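Local coordinates for protein plantazolicin methyltransferase BamL (Bacillus amyloliquefaciens subsp. plantarum, PDB 5DM0) that probably methylates desmethylplantazolicin, the precursor of the antibiotic plantazolicin, leaving S-adenosyl-L-homocysteine as the spent cofactor, at residues V162-N167 and R190-M195. Sequence-based numbering, arbitrary orientation.
Sequences VDLDRN and RASLTM. With 5D8 (ethyl 2-(2-{2-[(1S)-1-amino-4-carbamimidamidobutyl]-1,3-thiazol-4-yl}-5-methyl-1,3-oxazol-4-yl)-1,3-thiazole-4-carboxylate), chain E.
Arg166 meets Ser192 and Leu193 through both backbone and side chain. Its N donates to Leu193 O at 2.9 Å, nearly straight (164°). A bend at chi3 (75°) turns the guanidinium so that NH2 meets Ser192 O at 2.8 Å, edge-on and in the carbonyl plane; Thr194 CG2 lies over one face of the Arg166 guanidinium, offset toward its rim, 3.5 Å from Arg166 NH1. Asp165 divides its carboxylate: OD1 closes an Asx turn onto Asn167 N, while OD2 accepts Met195 N at 3.1 Å from above its plane, a bent bond of 139°. On the inhibitor side, Asp163 OD1 accepts 5D8 NE (3.0 Å) and OD2 accepts NH1 (2.9 Å), side by side; Ser192 OG also accepts NH1, so both segments grip the charged end. Leu164 CD2 packs 3.6 Å from 5D8 C6. A water joins Asp163 OD2 and Leu164 O to Leu193 N. In the second shell, Glu197 OE1 salt-bridges Arg166 NH2, Gly137 N donates to Asp163 OD2, and Ser192 OG bonds Gln188 O. The contact sets the C-terminal end of strand 157-164, in the Rossmann-like sheet, against the turn between helices 179-191 and 195-206, the latter N-capped by Thr194 OG1 on Glu197 N; Leu261 of antiparallel strand 260-268 touches Asp165 and Met195.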
ATOM      1  N   VAL A 162      -0.931   2.411  -1.921  1.00 13.76           N
ATOM      2  CA  VAL A 162      -2.277   2.897  -1.580  1.00 13.47           C
ATOM      3  C   VAL A 162      -2.203   3.486  -0.175  1.00 13.54           C
ATOM      4  O   VAL A 162      -1.716   2.829   0.743  1.00 13.37           O
ATOM      5  CB  VAL A 162      -3.327   1.763  -1.593  1.00 13.44           C
ATOM      6  CG1 VAL A 162      -4.724   2.316  -1.296  1.00 13.49           C
ATOM      7  CG2 VAL A 162      -3.320   1.025  -2.923  1.00 13.45           C
ATOM      8  N   ASP A 163      -2.673   4.718   0.007  1.00 13.13           N
ATOM      9  CA  ASP A 163      -2.603   5.337   1.333  1.00 13.58           C
ATOM     10  C   ASP A 163      -3.666   6.424   1.501  1.00 13.82           C
ATOM     11  O   ASP A 163      -4.322   6.830   0.542  1.00 13.84           O
ATOM     12  CB  ASP A 163      -1.200   5.911   1.592  1.00 13.61           C
ATOM     13  CG  ASP A 163      -0.843   5.955   3.073  1.00 13.67           C
ATOM     14  OD1 ASP A 163      -1.477   5.222   3.861  1.00 13.80           O
ATOM     15  OD2 ASP A 163       0.053   6.750   3.457  1.00 14.34           O
ATOM     16  N   LEU A 164      -3.832   6.879   2.740  1.00 14.93           N
ATOM     17  CA  LEU A 164      -4.780   7.934   3.065  1.00 14.97           C
ATOM     18  C   LEU A 164      -4.403   9.241   2.394  1.00 15.57           C
ATOM     19  O   LEU A 164      -3.225   9.541   2.254  1.00 15.16           O
ATOM     20  CB  LEU A 164      -4.772   8.170   4.574  1.00 14.96           C
ATOM     21  CG  LEU A 164      -5.059   6.969   5.480  1.00 15.04           C
ATOM     22  CD1 LEU A 164      -4.978   7.429   6.928  1.00 14.94           C
ATOM     23  CD2 LEU A 164      -6.425   6.394   5.138  1.00 15.79           C
ATOM     24  N   ASP A 165      -5.407  10.016   1.991  1.00 16.15           N
ATOM     25  CA  ASP A 165      -5.175  11.421   1.636  1.00 17.03           C
ATOM     26  C   ASP A 165      -5.491  12.253   2.865  1.00 15.62           C
ATOM     27  O   ASP A 165      -6.551  12.102   3.467  1.00 16.15           O
ATOM     28  CB  ASP A 165      -6.036  11.878   0.442  1.00 19.15           C
ATOM     29  CG  ASP A 165      -5.712  13.313  -0.006  1.00 21.72           C
ATOM     30  OD1 ASP A 165      -5.767  14.250   0.829  1.00 23.01           O
ATOM     31  OD2 ASP A 165      -5.407  13.525  -1.204  1.00 22.92           O
ATOM     32  N   ARG A 166      -4.571  13.142   3.215  1.00 15.32           N
ATOM     33  CA  ARG A 166      -4.689  13.976   4.408  1.00 15.07           C
ATOM     34  C   ARG A 166      -6.035  14.711   4.526  1.00 14.83           C
ATOM     35  O   ARG A 166      -6.609  14.817   5.621  1.00 15.26           O
ATOM     36  CB  ARG A 166      -3.538  14.981   4.437  1.00 14.81           C
ATOM     37  CG  ARG A 166      -3.526  15.859   5.672  1.00 15.08           C
ATOM     38  CD  ARG A 166      -2.164  16.478   5.910  1.00 15.33           C
ATOM     39  NE  ARG A 166      -1.856  17.574   4.994  1.00 16.26           N
ATOM     40  CZ  ARG A 166      -0.840  17.579   4.130  1.00 16.24           C
ATOM     41  NH1 ARG A 166      -0.641  18.645   3.362  1.00 16.34           N
ATOM     42  NH2 ARG A 166      -0.026  16.521   4.025  1.00 16.32           N
ATOM     43  N   ASN A 167      -6.541  15.206   3.401  1.00 14.71           N
ATOM     44  CA  ASN A 167      -7.780  15.988   3.418  1.00 14.50           C
ATOM     45  C   ASN A 167      -9.069  15.179   3.612  1.00 14.74           C
ATOM     46  O   ASN A 167     -10.147  15.759   3.661  1.00 14.31           O
ATOM     47  CB  ASN A 167      -7.886  16.873   2.170  1.00 14.62           C
ATOM     48  CG  ASN A 167      -6.878  18.009   2.173  1.00 14.90           C
ATOM     49  OD1 ASN A 167      -6.664  18.652   3.197  1.00 14.76           O
ATOM     50  ND2 ASN A 167      -6.289  18.291   1.010  1.00 14.51           N
ATOM     51  N   ARG A 190      -3.066  13.309   9.737  1.00 17.07           N
ATOM     52  CA  ARG A 190      -2.098  14.407   9.837  1.00 18.32           C
ATOM     53  C   ARG A 190      -0.780  14.023   9.169  1.00 18.08           C
ATOM     54  O   ARG A 190      -0.152  14.853   8.514  1.00 18.55           O
ATOM     55  CB  ARG A 190      -1.863  14.813  11.296  1.00 19.97           C
ATOM     56  CG  ARG A 190      -1.047  16.089  11.487  1.00 23.44           C
ATOM     57  CD  ARG A 190      -1.060  16.531  12.951  1.00 27.63           C
ATOM     58  NE  ARG A 190      -0.332  17.774  13.285  1.00 31.42           N
ATOM     59  CZ  ARG A 190       0.073  18.724  12.433  1.00 32.38           C
ATOM     60  NH1 ARG A 190      -0.149  18.631  11.129  1.00 33.60           N
ATOM     61  NH2 ARG A 190       0.719  19.790  12.898  1.00 33.93           N
ATOM     62  N   ALA A 191      -0.387  12.758   9.329  1.00 16.97           N
ATOM     63  CA  ALA A 191       0.866  12.238   8.781  1.00 16.49           C
ATOM     64  C   ALA A 191       0.794  11.914   7.290  1.00 15.62           C
ATOM     65  O   ALA A 191       1.819  11.651   6.669  1.00 15.76           O
ATOM     66  CB  ALA A 191       1.296  10.996   9.549  1.00 16.10           C
ATOM     67  N   SER A 192      -0.410  11.919   6.728  1.00 15.47           N
ATOM     68  CA  SER A 192      -0.598  11.537   5.329  1.00 15.30           C
ATOM     69  C   SER A 192      -0.193  12.641   4.361  1.00 15.77           C
ATOM     70  O   SER A 192      -0.073  13.814   4.743  1.00 15.59           O
ATOM     71  CB  SER A 192      -2.053  11.121   5.077  1.00 15.52           C
ATOM     72  OG  SER A 192      -2.475  10.178   6.040  1.00 15.51           O
ATOM     73  N   LEU A 193       0.053  12.249   3.112  1.00 15.55           N
ATOM     74  CA  LEU A 193       0.258  13.195   2.021  1.00 15.99           C
ATOM     75  C   LEU A 193      -1.083  13.598   1.420  1.00 15.78           C
ATOM     76  O   LEU A 193      -2.106  12.952   1.662  1.00 15.84           O
ATOM     77  CB  LEU A 193       1.152  12.579   0.927  1.00 16.71           C
ATOM     78  CG  LEU A 193       2.600  12.193   1.273  1.00 17.97           C
ATOM     79  CD1 LEU A 193       3.339  11.667   0.049  1.00 18.71           C
ATOM     80  CD2 LEU A 193       3.367  13.361   1.858  1.00 19.41           C
ATOM     81  N   THR A 194      -1.069  14.690   0.658  1.00 15.76           N
ATOM     82  CA  THR A 194      -2.166  15.058  -0.220  1.00 15.90           C
ATOM     83  C   THR A 194      -1.803  14.554  -1.609  1.00 15.66           C
ATOM     84  O   THR A 194      -0.640  14.257  -1.872  1.00 15.47           O
ATOM     85  CB  THR A 194      -2.326  16.587  -0.325  1.00 15.73           C
ATOM     86  OG1 THR A 194      -1.084  17.165  -0.750  1.00 15.31           O
ATOM     87  CG2 THR A 194      -2.743  17.195   1.015  1.00 16.03           C
ATOM     88  N   MET A 195      -2.792  14.458  -2.491  1.00 16.22           N
ATOM     89  CA  MET A 195      -2.542  14.117  -3.884  1.00 17.39           C
ATOM     90  C   MET A 195      -1.475  15.032  -4.493  1.00 16.76           C
ATOM     91  O   MET A 195      -0.576  14.561  -5.189  1.00 16.00           O
ATOM     92  CB  MET A 195      -3.839  14.190  -4.691  1.00 20.09           C
ATOM     93  CG  MET A 195      -3.659  13.973  -6.184  1.00 23.03           C
ATOM     94  SD  MET A 195      -2.958  12.348  -6.487  1.00 28.80           S
ATOM     95  CE  MET A 195      -4.280  11.330  -5.873  1.00 24.16           C
TER
HETATM   96  C1  5D8 E 303      -6.962   4.333   8.613  1.00 17.24           C
HETATM   97  C2  5D8 E 303      -6.729   3.457   7.552  1.00 17.43           C
HETATM   98  C3  5D8 E 303      -9.495   3.219   5.422  1.00 19.04           C
HETATM   99  C4  5D8 E 303      -4.864   2.829   8.601  1.00 16.88           C
HETATM  100  C5  5D8 E 303      -8.508   2.494   4.610  1.00 18.41           C
HETATM  101  C6  5D8 E 303      -7.696   3.258   6.450  1.00 17.73           C
HETATM  102  C8  5D8 E 303     -10.923   3.325   5.099  1.00 20.65           C
HETATM  103  C11 5D8 E 303     -13.377   3.510   5.168  1.00 23.92           C
HETATM  104  C12 5D8 E 303     -12.822   3.060   3.968  1.00 25.46           C
HETATM  105  O14 5D8 E 303     -14.802   3.148   2.728  1.00 32.08           O
HETATM  106  C13 5D8 E 303     -13.659   2.719   2.801  1.00 29.82           C
HETATM  107  O15 5D8 E 303     -13.110   1.832   1.785  1.00 32.79           O
HETATM  108  N2  5D8 E 303     -11.458   2.928   3.944  1.00 23.50           N
HETATM  109  S1  5D8 E 303     -12.085   3.775   6.279  1.00 21.59           S
HETATM  110  N1  5D8 E 303      -8.994   3.617   6.593  1.00 18.48           N
HETATM  111  O9  5D8 E 303      -7.339   2.551   5.319  1.00 18.00           O
HETATM  112  C7  5D8 E 303      -8.489   1.832   3.257  1.00 18.15           C
HETATM  113  S5  5D8 E 303      -5.577   4.056   9.617  1.00 18.01           S
HETATM  114  N3  5D8 E 303      -5.652   2.621   7.530  1.00 16.93           N
HETATM  115  CA  5D8 E 303      -3.588   2.182   8.993  1.00 16.65           C
HETATM  116  N   5D8 E 303      -3.280   1.123   8.032  1.00 16.85           N
HETATM  117  CB  5D8 E 303      -2.432   3.180   9.075  1.00 16.44           C
HETATM  118  CG  5D8 E 303      -2.317   4.116   7.877  1.00 15.33           C
HETATM  119  CD  5D8 E 303      -0.872   4.607   7.782  1.00 15.16           C
HETATM  120  NE  5D8 E 303      -0.834   5.676   6.774  1.00 14.54           N
HETATM  121  CZ  5D8 E 303      -0.987   6.928   6.967  1.00 14.92           C
HETATM  122  NH1 5D8 E 303      -0.925   7.733   5.986  1.00 14.73           N
HETATM  123  NH2 5D8 E 303      -1.218   7.391   8.133  1.00 14.37           N
HETATM  124  C9  5D8 E 303     -13.881   1.469   0.636  1.00 33.61           C
HETATM  125  C10 5D8 E 303     -13.961  -0.043   0.539  1.00 35.54           C
HETATM  126  O   HOH W   1      -0.407   9.522   2.558  1.00 16.72           O